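Local structure of Amy13K (Eubacterium rectale DSM 17629, 6B3P) at residues L3-K8 with Y45-T50; A16-K21 with G28-K33; H106-G111 with W190-K195; Y117-G122 with S164-N169. The protein binds starch-derived malto-oligosaccharides through two family 26 carbohydrate-binding modules of a surface-anchored alpha-amylase from a human gut bacterium. All coordinates share one frame; numbering follows the deposited sequence.

Contact 1: L3-K8 with Y45-T50; sequences LTINYK and YTMHLT. With FMT (formic acid), chain S; EDO (1,2-ethanediol), chain L.
Two hydrogen bonds and a weaker CA-H contact hold Leu3 O: the N-H of Leu49, with Leu49 N 3.0 Å from Leu3 O and in the carbonyl plane; water 1, donating from 3.0 Å to Leu3 O; and the CA-H of His48, with His48 CA 3.4 Å from Leu3 O. N-H to O bonds in both directions at Leu3/Leu49, Ile5/Met47 and Tyr7/Tyr45 make the pairing of strands 3-8 and 45-50 antiparallel; Ile5 N to Met47 O, 3.0 Å and almost along the C=O axis, is one of them. Thr46 OG1 donates to Asn6 OD1 (2.8 Å) on an in-plane lone pair, the two side chains lying abreast; Thr38 gives OG1 a second bond, and Glu84 takes the Asn6 ND2 end. On this same face the His48 ring is bound at ND1 by water 1 and at NE2 by Ser186, which fixes its rotation. Its backbone N points away from strand 3-8, straight at a formate (His48 N to FMT O1 2.7 Å, 176°). The other face is largely apolar. Met47 CG sits in the crowded position between N and carbonyl carbon, and two further bends carry SD to 4.1 Å from Ile5 CD1. Leu3, Met47 and Leu49 pack there on Ile19, while Ile5, Tyr7 and Tyr45 reach Met35. These are neighbouring antiparallel strands in the mixed sheet of the first CBM26 module, a beta-sandwich family.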
# COMPACT_ATOMS: atom_id res chain seq x y z
N LEU A 3 2.46 -5.27 -7.34
CA LEU A 3 1.41 -6.27 -7.37
C LEU A 3 0.61 -6.20 -6.08
O LEU A 3 1.17 -6.04 -4.99
CB LEU A 3 1.99 -7.68 -7.55
CG LEU A 3 1.00 -8.84 -7.48
CD1 LEU A 3 0.08 -8.83 -8.68
CD2 LEU A 3 1.74 -10.16 -7.38
N THR A 4 -0.71 -6.31 -6.21
CA THR A 4 -1.59 -6.42 -5.05
C THR A 4 -2.60 -7.52 -5.34
O THR A 4 -3.21 -7.54 -6.41
CB THR A 4 -2.32 -5.10 -4.74
OG1 THR A 4 -1.36 -4.05 -4.56
CG2 THR A 4 -3.17 -5.23 -3.48
N ILE A 5 -2.77 -8.43 -4.39
CA ILE A 5 -3.76 -9.49 -4.51
C ILE A 5 -4.67 -9.49 -3.30
O ILE A 5 -4.20 -9.58 -2.16
CB ILE A 5 -3.10 -10.87 -4.66
CG1 ILE A 5 -2.23 -10.92 -5.92
CG2 ILE A 5 -4.17 -11.97 -4.73
CD1 ILE A 5 -1.37 -12.16 -6.04
N ASN A 6 -5.97 -9.39 -3.55
CA ASN A 6 -6.98 -9.51 -2.51
C ASN A 6 -7.74 -10.81 -2.71
O ASN A 6 -8.15 -11.14 -3.82
CB ASN A 6 -7.94 -8.32 -2.54
CG ASN A 6 -7.22 -6.99 -2.66
OD1 ASN A 6 -6.70 -6.46 -1.68
ND2 ASN A 6 -7.20 -6.44 -3.87
N TYR A 7 -7.91 -11.56 -1.62
CA TYR A 7 -8.54 -12.87 -1.66
C TYR A 7 -9.62 -12.97 -0.59
O TYR A 7 -9.35 -12.80 0.60
CB TYR A 7 -7.47 -13.96 -1.48
CG TYR A 7 -7.99 -15.37 -1.29
CD1 TYR A 7 -9.05 -15.85 -2.05
CD2 TYR A 7 -7.40 -16.22 -0.36
CE1 TYR A 7 -9.52 -17.15 -1.87
CE2 TYR A 7 -7.85 -17.51 -0.18
CZ TYR A 7 -8.91 -17.97 -0.94
OH TYR A 7 -9.35 -19.25 -0.75
N LYS A 8 -10.85 -13.23 -1.03
CA LYS A 8 -11.95 -13.49 -0.12
C LYS A 8 -11.85 -14.96 0.28
O LYS A 8 -12.29 -15.84 -0.45
CB LYS A 8 -13.30 -13.19 -0.77
CG LYS A 8 -14.48 -13.16 0.18
CD LYS A 8 -15.77 -12.95 -0.61
CE LYS A 8 -16.91 -12.48 0.28
NZ LYS A 8 -18.03 -12.00 -0.56
N TYR A 45 -8.42 -10.93 2.51
CA TYR A 45 -7.01 -10.87 2.89
C TYR A 45 -6.20 -10.32 1.73
O TYR A 45 -6.52 -10.57 0.57
CB TYR A 45 -6.51 -12.25 3.31
CG TYR A 45 -7.24 -12.78 4.50
CD1 TYR A 45 -8.48 -13.38 4.36
CD2 TYR A 45 -6.71 -12.65 5.78
CE1 TYR A 45 -9.17 -13.85 5.45
CE2 TYR A 45 -7.39 -13.12 6.88
CZ TYR A 45 -8.62 -13.72 6.71
OH TYR A 45 -9.30 -14.19 7.82
N THR A 46 -5.15 -9.58 2.06
CA THR A 46 -4.40 -8.81 1.07
C THR A 46 -2.90 -9.01 1.23
O THR A 46 -2.38 -9.04 2.34
CB THR A 46 -4.72 -7.30 1.19
OG1 THR A 46 -6.12 -7.09 0.95
CG2 THR A 46 -3.91 -6.49 0.18
N MET A 47 -2.21 -9.14 0.10
CA MET A 47 -0.75 -9.12 0.07
C MET A 47 -0.25 -8.16 -1.00
O MET A 47 -0.89 -7.99 -2.05
CB MET A 47 -0.18 -10.52 -0.18
CG MET A 47 -0.52 -11.13 -1.54
SD MET A 47 0.65 -10.69 -2.85
CE MET A 47 2.07 -11.69 -2.40
N HIS A 48 0.87 -7.52 -0.72
CA HIS A 48 1.54 -6.65 -1.68
C HIS A 48 2.90 -7.23 -2.02
O HIS A 48 3.51 -7.93 -1.21
CB HIS A 48 1.70 -5.23 -1.12
CG HIS A 48 0.40 -4.52 -0.91
ND1 HIS A 48 -0.14 -3.67 -1.84
CD2 HIS A 48 -0.47 -4.55 0.13
CE1 HIS A 48 -1.29 -3.19 -1.39
NE2 HIS A 48 -1.51 -3.71 -0.20
N LEU A 49 3.37 -6.93 -3.22
CA LEU A 49 4.65 -7.46 -3.68
C LEU A 49 5.21 -6.61 -4.81
O LEU A 49 4.47 -6.04 -5.61
CB LEU A 49 4.49 -8.91 -4.16
CG LEU A 49 5.77 -9.74 -4.26
CD1 LEU A 49 6.29 -10.10 -2.87
CD2 LEU A 49 5.52 -10.99 -5.09
N THR A 50 6.54 -6.53 -4.85
CA THR A 50 7.25 -5.98 -5.99
C THR A 50 7.76 -7.15 -6.80
O THR A 50 8.45 -8.02 -6.27
CB THR A 50 8.43 -5.08 -5.58
OG1 THR A 50 7.96 -3.99 -4.78
CG2 THR A 50 9.16 -4.54 -6.81
C FMT S . 1.62 -7.29 2.67
O1 FMT S . 1.93 -7.96 1.70
O2 FMT S . 1.26 -6.13 2.55
C1 EDO L . -12.21 -15.68 6.59
O1 EDO L . -12.11 -15.06 7.89
C2 EDO L . -13.22 -16.82 6.64
O2 EDO L . -12.74 -17.87 7.48
O HOH W 1 1.57 -3.20 -4.15

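Contact 2: A16-K21 with G28-K33; sequences AAYIYK and GEWPGK. With GLC (alpha-D-glucopyranose), chain C; GLC (alpha-D-glucopyranose), chain B; FMT (formic acid), chain S; EDO (1,2-ethanediol), chain I.
Tyr18 leaves its strand with CG anti to the backbone N (chi1 179°). CB touches the peptide of the loop, 3.5 Å from Pro31 O. At CG the indole arrives: Trp30 CE3 lies 3.5 Å from Tyr18 CG, above the phenol plane and offset toward its rim. One ring edge passes the loop backbone, with Tyr18 CE1 3.5 Å from Gly28 O, while on the sugar side Tyr18 CE2 is 3.4 Å from O5 of the chain B glucose. The hydroxyl at the tip makes a short hydrogen bond, Tyr18 OH to O6 of that glucose at 2.5 Å, with the sugar oxygen in the plane of the ring. Tyr18 and Trp30 thus form a T-shaped pair, the indole edge against the phenol face; the Tyr18 ring and the six-membered ring of Trp30 have centroids 5.2 Å apart and planes at 69°. Trp30 and Tyr20 give faces to the sugars, an aromatic platform as in other starch-binding modules: the chain C glucose lies over the indole, its C2 above the ring centre, and Tyr20 meets the chain B glucose. Lys25, Ile60 and Gln69 also line the site. Pro31 CB backs the opposite indole face, and a cis peptide bond before this proline turns the loop, which is tightened by Gly32 N bonding to Glu29 O. Gly32, having no side chain, can lie directly against the strand at Ala17 O. Beyond it the backbone joins the sheet, with Ala17 N to Lys33 O at 2.9 Å. Water 2 donates to both Ile19 O and Gly28 O, bridging strand and loop.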
# COMPACT_ATOMS: atom_id res chain seq x y z
N ALA A 16 -2.07 -17.68 2.24
CA ALA A 16 -0.88 -17.12 1.62
C ALA A 16 -0.99 -17.20 0.10
O ALA A 16 -1.80 -17.96 -0.44
CB ALA A 16 0.37 -17.84 2.10
N ALA A 17 -0.17 -16.40 -0.58
CA ALA A 17 -0.10 -16.39 -2.03
C ALA A 17 1.27 -16.88 -2.48
O ALA A 17 2.29 -16.27 -2.14
CB ALA A 17 -0.39 -15.00 -2.58
N TYR A 18 1.29 -17.97 -3.23
CA TYR A 18 2.52 -18.50 -3.82
C TYR A 18 2.57 -18.12 -5.29
O TYR A 18 1.64 -18.42 -6.05
CB TYR A 18 2.61 -20.01 -3.64
CG TYR A 18 3.84 -20.63 -4.25
CD1 TYR A 18 5.09 -20.45 -3.67
CD2 TYR A 18 3.76 -21.41 -5.40
CE1 TYR A 18 6.22 -21.02 -4.22
CE2 TYR A 18 4.89 -21.98 -5.96
CZ TYR A 18 6.12 -21.78 -5.36
OH TYR A 18 7.24 -22.35 -5.91
N ILE A 19 3.65 -17.46 -5.68
CA ILE A 19 3.80 -16.93 -7.03
C ILE A 19 5.06 -17.52 -7.65
O ILE A 19 6.10 -17.57 -6.99
CB ILE A 19 3.86 -15.39 -7.03
CG1 ILE A 19 2.55 -14.82 -6.47
CG2 ILE A 19 4.13 -14.84 -8.44
CD1 ILE A 19 2.61 -13.35 -6.13
N TYR A 20 4.98 -17.96 -8.90
CA TYR A 20 6.13 -18.60 -9.53
C TYR A 20 6.20 -18.47 -11.04
O TYR A 20 5.17 -18.37 -11.73
CB TYR A 20 6.16 -20.08 -9.16
CG TYR A 20 5.06 -20.92 -9.78
CD1 TYR A 20 5.23 -21.51 -11.03
CD2 TYR A 20 3.86 -21.14 -9.12
CE1 TYR A 20 4.24 -22.28 -11.60
CE2 TYR A 20 2.86 -21.91 -9.68
CZ TYR A 20 3.06 -22.48 -10.93
OH TYR A 20 2.08 -23.25 -11.51
N LYS A 21 7.43 -18.46 -11.55
CA LYS A 21 7.71 -18.49 -12.98
C LYS A 21 9.10 -19.06 -13.23
O LYS A 21 10.10 -18.48 -12.80
CB LYS A 21 7.59 -17.09 -13.60
CG LYS A 21 7.87 -17.04 -15.10
CD LYS A 21 6.84 -17.83 -15.90
CE LYS A 21 7.02 -17.60 -17.40
NZ LYS A 21 6.12 -18.44 -18.23
N GLY A 28 8.38 -15.89 -2.21
CA GLY A 28 9.10 -16.78 -1.31
C GLY A 28 8.80 -18.24 -1.57
O GLY A 28 7.90 -18.57 -2.34
N GLU A 29 9.59 -19.12 -0.95
CA GLU A 29 9.35 -20.56 -1.04
C GLU A 29 7.95 -20.89 -0.55
O GLU A 29 7.34 -20.11 0.18
CB GLU A 29 10.38 -21.33 -0.22
CG GLU A 29 11.79 -21.31 -0.79
CD GLU A 29 12.75 -22.20 -0.02
OE1 GLU A 29 12.30 -22.88 0.93
OE2 GLU A 29 13.95 -22.21 -0.35
N TRP A 30 7.44 -22.05 -0.97
CA TRP A 30 6.12 -22.52 -0.55
C TRP A 30 5.99 -22.39 0.97
O TRP A 30 6.93 -22.74 1.70
CB TRP A 30 5.91 -23.97 -0.99
CG TRP A 30 4.55 -24.48 -0.66
CD1 TRP A 30 4.20 -25.24 0.42
CD2 TRP A 30 3.35 -24.26 -1.40
NE1 TRP A 30 2.85 -25.51 0.39
CE2 TRP A 30 2.31 -24.92 -0.72
CE3 TRP A 30 3.05 -23.57 -2.58
CZ2 TRP A 30 0.99 -24.91 -1.17
CZ3 TRP A 30 1.75 -23.56 -3.03
CH2 TRP A 30 0.73 -24.22 -2.33
N PRO A 31 4.84 -21.90 1.47
CA PRO A 31 3.58 -21.54 0.82
C PRO A 31 3.49 -20.12 0.25
O PRO A 31 2.41 -19.69 -0.13
CB PRO A 31 2.56 -21.71 1.95
CG PRO A 31 3.32 -21.33 3.17
CD PRO A 31 4.74 -21.80 2.94
N GLY A 32 4.61 -19.40 0.20
CA GLY A 32 4.62 -18.05 -0.33
C GLY A 32 4.44 -17.00 0.75
O GLY A 32 4.88 -17.20 1.88
N LYS A 33 3.80 -15.89 0.40
CA LYS A 33 3.65 -14.77 1.31
C LYS A 33 2.28 -14.74 1.98
O LYS A 33 1.24 -14.76 1.32
CB LYS A 33 3.88 -13.45 0.57
CG LYS A 33 3.93 -12.25 1.49
CD LYS A 33 4.39 -11.01 0.76
CE LYS A 33 4.54 -9.84 1.72
NZ LYS A 33 4.91 -8.58 1.02
C1 GLC C . 4.16 -27.50 -2.73
C2 GLC C . 2.82 -27.24 -3.38
C3 GLC C . 2.98 -27.29 -4.89
C4 GLC C . 4.10 -26.38 -5.36
C5 GLC C . 5.36 -26.66 -4.59
C6 GLC C . 6.44 -25.68 -5.02
O2 GLC C . 1.84 -28.13 -2.91
O3 GLC C . 1.80 -26.94 -5.53
O4 GLC C . 4.30 -26.55 -6.74
O5 GLC C . 5.09 -26.56 -3.22
O6 GLC C . 7.61 -25.73 -4.25
C1 GLC B . 3.84 -25.49 -7.57
C2 GLC B . 3.05 -26.05 -8.73
C3 GLC B . 3.96 -26.67 -9.77
C4 GLC B . 5.09 -25.73 -10.13
C5 GLC B . 5.77 -25.20 -8.88
C6 GLC B . 6.89 -24.19 -9.14
O2 GLC B . 2.13 -26.95 -8.22
O3 GLC B . 3.23 -27.05 -10.90
O4 GLC B . 5.99 -26.42 -10.96
O5 GLC B . 4.81 -24.61 -8.06
O6 GLC B . 7.54 -23.74 -7.99
C FMT S . 1.62 -7.29 2.67
O1 FMT S . 1.93 -7.96 1.70
O2 FMT S . 1.26 -6.13 2.55
C1 EDO I . 2.53 -17.94 -16.52
O1 EDO I . 3.66 -17.79 -17.39
C2 EDO I . 1.61 -19.05 -17.02
O2 EDO I . 2.37 -20.21 -17.36
O HOH W 2 6.49 -17.20 -4.49

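Contact 3: H106-G111 with W190-K195; sequences HYLASG and WVTGTK. With FMT (formic acid), chain O.
The indole of Trp190 has His106 on one face: the imidazole comes alongside and sets CD2 above the rim of the five-membered ring, 3.2 Å from Trp190 NE1. The planes are inclined at 36°, so the rings neither stack nor meet edge to face. Trp208 reaches both, edge-to-face with Trp190. His106 is held by both nitrogens, ND1 by Asp152 and NE2 by Glu188, and two acidic partners would probably favour the protonated ring. On the other side of the sheet Tyr107 presents its edge to Val191 CB and Gly193 O, both near the ring plane, and stacks with Phe167. CG anti to the backbone N (chi1 -179°) sends the phenol along the neighbouring strand, where Tyr107 OH donates a short bond of 2.5 Å to Gly193 O, from above the carbonyl plane. On the way Tyr107 CD1 passes Val191 CG1 at 3.9 Å. The strands run parallel: Val191 N bonds to His106 O at 2.7 Å and Leu108 N to Val191 O at 3.0 Å, each close to the C=O axis. Where they diverge, water 3 spans the gap, donating to Leu108 O (2.7 Å) and accepting from Gly193 N (2.8 Å). Strands 101-108 and 188-192 are the central pair of a four-stranded mixed sheet, and the Tyr107-Phe167 stack joins it to the antiparallel sheet holding strand 163-168, as befits the beta-sandwich of the second CBM26 module.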
# COMPACT_ATOMS: atom_id res chain seq x y z
N HIS A 106 3.43 7.21 5.89
CA HIS A 106 4.13 7.35 7.16
C HIS A 106 5.29 8.32 7.02
O HIS A 106 6.09 8.21 6.08
CB HIS A 106 4.64 5.99 7.65
CG HIS A 106 3.59 4.93 7.70
ND1 HIS A 106 2.53 4.97 8.58
CD2 HIS A 106 3.45 3.79 6.99
CE1 HIS A 106 1.78 3.90 8.40
NE2 HIS A 106 2.31 3.17 7.44
N TYR A 107 5.39 9.27 7.94
CA TYR A 107 6.51 10.21 7.96
C TYR A 107 7.31 10.13 9.25
O TYR A 107 6.74 10.17 10.34
CB TYR A 107 6.03 11.64 7.75
CG TYR A 107 7.17 12.63 7.74
CD1 TYR A 107 8.13 12.60 6.73
CD2 TYR A 107 7.30 13.59 8.73
CE1 TYR A 107 9.18 13.50 6.71
CE2 TYR A 107 8.35 14.49 8.72
CZ TYR A 107 9.28 14.44 7.71
OH TYR A 107 10.32 15.34 7.69
N LEU A 108 8.63 10.03 9.11
CA LEU A 108 9.53 9.99 10.25
C LEU A 108 9.98 11.39 10.64
O LEU A 108 10.86 11.96 9.99
CB LEU A 108 10.75 9.12 9.93
CG LEU A 108 11.84 9.06 11.00
CD1 LEU A 108 11.30 8.46 12.29
CD2 LEU A 108 13.00 8.25 10.48
N ALA A 109 9.38 11.93 11.69
CA ALA A 109 9.75 13.26 12.17
C ALA A 109 10.99 13.18 13.06
O ALA A 109 11.01 12.45 14.05
CB ALA A 109 8.60 13.89 12.92
N SER A 110 12.01 13.94 12.69
CA SER A 110 13.25 14.00 13.45
C SER A 110 13.67 15.45 13.69
O SER A 110 14.01 16.17 12.76
CB SER A 110 14.38 13.26 12.73
OG SER A 110 15.65 13.62 13.25
N GLY A 111 13.66 15.85 14.96
CA GLY A 111 14.13 17.17 15.35
C GLY A 111 13.42 18.31 14.65
O GLY A 111 14.05 19.24 14.16
N TRP A 190 6.43 5.17 2.92
CA TRP A 190 7.20 5.66 4.06
C TRP A 190 8.10 6.81 3.60
O TRP A 190 8.78 6.70 2.58
CB TRP A 190 8.05 4.54 4.66
CG TRP A 190 7.25 3.46 5.31
CD1 TRP A 190 6.95 3.34 6.63
CD2 TRP A 190 6.66 2.33 4.66
NE1 TRP A 190 6.20 2.21 6.85
CE2 TRP A 190 6.01 1.57 5.65
CE3 TRP A 190 6.61 1.89 3.33
CZ2 TRP A 190 5.32 0.39 5.36
CZ3 TRP A 190 5.92 0.72 3.04
CH2 TRP A 190 5.29 -0.01 4.05
N VAL A 191 8.10 7.90 4.36
CA VAL A 191 8.87 9.09 3.99
C VAL A 191 9.80 9.53 5.12
O VAL A 191 9.43 9.53 6.29
CB VAL A 191 7.95 10.26 3.61
CG1 VAL A 191 8.76 11.45 3.09
CG2 VAL A 191 6.92 9.82 2.57
N THR A 192 11.03 9.89 4.74
CA THR A 192 12.01 10.42 5.68
C THR A 192 12.69 11.66 5.11
O THR A 192 12.76 11.83 3.89
CB THR A 192 13.09 9.38 6.03
OG1 THR A 192 13.80 9.01 4.84
CG2 THR A 192 12.47 8.15 6.66
N GLY A 193 13.20 12.51 5.99
CA GLY A 193 14.00 13.64 5.59
C GLY A 193 13.22 14.94 5.50
O GLY A 193 12.05 15.00 5.88
N THR A 194 13.89 15.97 5.01
CA THR A 194 13.28 17.28 4.81
C THR A 194 13.72 17.81 3.45
O THR A 194 14.28 17.06 2.65
CB THR A 194 13.68 18.26 5.94
OG1 THR A 194 15.10 18.30 6.07
CG2 THR A 194 13.06 17.83 7.26
N LYS A 195 13.47 19.09 3.19
CA LYS A 195 13.79 19.70 1.90
C LYS A 195 15.24 19.42 1.50
O LYS A 195 16.16 19.66 2.28
CB LYS A 195 13.55 21.20 1.94
CG LYS A 195 13.49 21.86 0.57
CD LYS A 195 12.08 21.82 -0.01
CE LYS A 195 12.05 22.40 -1.41
NZ LYS A 195 10.66 22.54 -1.93
C FMT O . 13.29 22.09 5.74
O1 FMT O . 12.67 22.99 5.19
O2 FMT O . 14.26 21.55 5.21
O HOH W 3 13.20 11.84 8.73

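Contact 4: Y117-G122 with S164-N169; sequences YNYMWG and SCIFNN. With GLC (alpha-D-glucopyranose), chain D; GLC (alpha-D-glucopyranose), chain E.
Trp121 overlaps Ser164, whose CB sits under the six-membered ring, 3.6 Å from its centroid and 20° off the normal, a CH-pi contact. The opposite indole face carries the glucose of chain D, with O5 above its rim. Chi1 of 73° puts Trp121 CG in the crowded position between backbone N and carbonyl carbon, folding the indole over the adjoining strand. Ile166 CG1 lies at the indole edge, near the plane, and Trp121 CZ3 is 3.7 Å from Ile166 CD1. The same methyl faces the sugars of chains D and E. Tyr119, on the same face of the sheet, bonds through its OH to O6 of the chain D glucose at 2.7 Å, the sugar oxygen in the phenol plane. Here the starch site of a CBM26 module is built on two central strands of an antiparallel sheet, and Trp136 completes the aromatic group by meeting Tyr119 edge-to-face, while Gln174 and Asn177 add hydrogen bonds to sugar. The backbone beneath is regular: Tyr119 N to Ile166 O is 2.8 Å, lying in the carbonyl plane, and Tyr117 N to Asn168 O is 2.7 Å. On the face carrying Asn118, Cys165 and Phe167, Asn118 stands its amide steeply over Phe167, ND2 above the ring centre at a height of 3.2 Å, with the two planes 63° apart. That nitrogen also makes a long, weak but straight bond to sulphur, Asn118 ND2 to Cys165 SG at 3.6 Å, and OD1 is taken by Tyr155. Asp179 bonds Ser164 OG and so sets its chi1 rotation.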
# COMPACT_ATOMS: atom_id res chain seq x y z
N TYR A 117 2.25 18.40 10.50
CA TYR A 117 1.15 18.64 9.57
C TYR A 117 1.39 17.93 8.25
O TYR A 117 2.53 17.66 7.88
CB TYR A 117 0.98 20.14 9.32
CG TYR A 117 0.62 20.95 10.54
CD1 TYR A 117 1.60 21.38 11.43
CD2 TYR A 117 -0.70 21.29 10.80
CE1 TYR A 117 1.27 22.13 12.54
CE2 TYR A 117 -1.04 22.04 11.91
CZ TYR A 117 -0.05 22.46 12.78
OH TYR A 117 -0.38 23.20 13.88
N ASN A 118 0.31 17.62 7.54
CA ASN A 118 0.40 17.17 6.16
C ASN A 118 -0.43 18.05 5.25
O ASN A 118 -1.64 18.21 5.46
CB ASN A 118 -0.04 15.71 6.02
CG ASN A 118 0.13 15.19 4.60
OD1 ASN A 118 -0.78 15.26 3.78
ND2 ASN A 118 1.32 14.68 4.31
N TYR A 119 0.22 18.63 4.25
CA TYR A 119 -0.45 19.46 3.26
C TYR A 119 -0.59 18.67 1.97
O TYR A 119 0.37 18.07 1.51
CB TYR A 119 0.35 20.75 3.03
CG TYR A 119 -0.19 21.61 1.92
CD1 TYR A 119 -1.28 22.44 2.12
CD2 TYR A 119 0.40 21.59 0.66
CE1 TYR A 119 -1.78 23.22 1.10
CE2 TYR A 119 -0.09 22.37 -0.36
CZ TYR A 119 -1.18 23.18 -0.14
OH TYR A 119 -1.68 23.97 -1.15
N MET A 120 -1.79 18.67 1.39
CA MET A 120 -2.11 17.80 0.26
C MET A 120 -2.83 18.54 -0.86
O MET A 120 -3.68 19.40 -0.61
CB MET A 120 -2.98 16.62 0.73
CG MET A 120 -3.21 15.54 -0.31
SD MET A 120 -4.55 15.93 -1.47
CE MET A 120 -5.99 15.82 -0.40
N TRP A 121 -2.49 18.20 -2.10
CA TRP A 121 -3.18 18.74 -3.27
C TRP A 121 -3.15 17.76 -4.44
O TRP A 121 -2.28 16.89 -4.51
CB TRP A 121 -2.55 20.08 -3.69
CG TRP A 121 -1.20 19.97 -4.36
CD1 TRP A 121 -0.93 20.07 -5.69
CD2 TRP A 121 0.06 19.77 -3.71
NE1 TRP A 121 0.41 19.94 -5.92
CE2 TRP A 121 1.05 19.75 -4.72
CE3 TRP A 121 0.46 19.59 -2.38
CZ2 TRP A 121 2.40 19.56 -4.44
CZ3 TRP A 121 1.80 19.40 -2.11
CH2 TRP A 121 2.76 19.39 -3.13
N GLY A 122 -4.11 17.91 -5.34
CA GLY A 122 -4.15 17.13 -6.57
C GLY A 122 -5.06 15.92 -6.53
O GLY A 122 -5.20 15.22 -7.53
N SER A 164 -0.23 14.77 -4.54
CA SER A 164 1.02 15.17 -3.93
C SER A 164 0.78 15.65 -2.51
O SER A 164 -0.32 16.08 -2.18
CB SER A 164 1.70 16.27 -4.75
OG SER A 164 1.82 15.89 -6.11
N CYS A 165 1.80 15.56 -1.67
CA CYS A 165 1.69 16.07 -0.31
C CYS A 165 3.04 16.48 0.27
O CYS A 165 4.09 16.17 -0.29
CB CYS A 165 1.03 15.03 0.60
SG CYS A 165 2.04 13.57 0.92
N ILE A 166 2.99 17.21 1.38
CA ILE A 166 4.18 17.70 2.07
C ILE A 166 3.99 17.55 3.57
O ILE A 166 2.95 17.93 4.10
CB ILE A 166 4.46 19.18 1.73
CG1 ILE A 166 4.79 19.35 0.25
CG2 ILE A 166 5.61 19.73 2.58
CD1 ILE A 166 4.71 20.78 -0.22
N PHE A 167 4.99 17.01 4.25
CA PHE A 167 4.99 16.97 5.71
C PHE A 167 5.76 18.18 6.23
O PHE A 167 6.77 18.56 5.65
CB PHE A 167 5.61 15.66 6.22
CG PHE A 167 4.77 14.44 5.94
CD1 PHE A 167 3.74 14.09 6.79
CD2 PHE A 167 5.03 13.65 4.83
CE1 PHE A 167 2.97 12.96 6.53
CE2 PHE A 167 4.26 12.53 4.57
CZ PHE A 167 3.23 12.19 5.42
N ASN A 168 5.28 18.77 7.32
CA ASN A 168 5.90 19.98 7.86
C ASN A 168 5.51 20.21 9.32
O ASN A 168 4.66 19.51 9.87
CB ASN A 168 5.51 21.20 7.03
CG ASN A 168 4.04 21.56 7.17
OD1 ASN A 168 3.63 22.22 8.13
ND2 ASN A 168 3.24 21.15 6.20
N ASN A 169 6.15 21.21 9.95
CA ASN A 169 5.86 21.56 11.34
C ASN A 169 5.27 22.96 11.48
O ASN A 169 5.13 23.46 12.60
CB ASN A 169 7.14 21.45 12.19
CG ASN A 169 8.24 22.38 11.73
OD1 ASN A 169 8.07 23.19 10.81
ND2 ASN A 169 9.40 22.29 12.38
C1 GLC D . 3.25 23.48 -2.34
C2 GLC D . 4.31 23.01 -3.29
C3 GLC D . 4.12 23.63 -4.65
C4 GLC D . 2.71 23.42 -5.13
C5 GLC D . 1.74 23.94 -4.11
C6 GLC D . 0.31 23.74 -4.54
O2 GLC D . 5.58 23.28 -2.77
O3 GLC D . 5.00 23.06 -5.57
O4 GLC D . 2.55 24.03 -6.41
O5 GLC D . 1.98 23.27 -2.89
O6 GLC D . -0.63 24.28 -3.65
C1 GLC E . 3.73 26.98 1.51
C2 GLC E . 4.77 25.89 1.27
C3 GLC E . 4.83 25.48 -0.16
C4 GLC E . 3.45 25.13 -0.64
C5 GLC E . 2.50 26.28 -0.39
C6 GLC E . 1.09 25.94 -0.81
O1 GLC E . 4.14 28.26 1.01
O2 GLC E . 6.04 26.33 1.64
O3 GLC E . 5.65 24.35 -0.32
O4 GLC E . 3.53 24.83 -2.01
O5 GLC E . 2.50 26.57 0.96
O6 GLC E . 0.25 27.05 -0.76

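Contacts 1 and 2 belong to the first module, contacts 3 and 4 to the second, and each pair has centres about 12 Å apart. In the first, the sugar platform of contact 2 is tied to the inner strands of contact 1 by a hydrogen bond from Lys33 NZ to His48 O (2.7 Å) and by packing of Leu3 CD2 on Ile19 CD1 (3.5 Å); the Leu49 side chain stays about 13 Å from glucose. In the second, contacts 3 and 4 face each other across the core, Tyr107 CB lying 3.5 Å from Phe167 CD1. The two sugar-bearing contacts, 2 and 4, have centres about 37 Å apart, on opposite sides of the chain's centre, consistent with separate grips on starch.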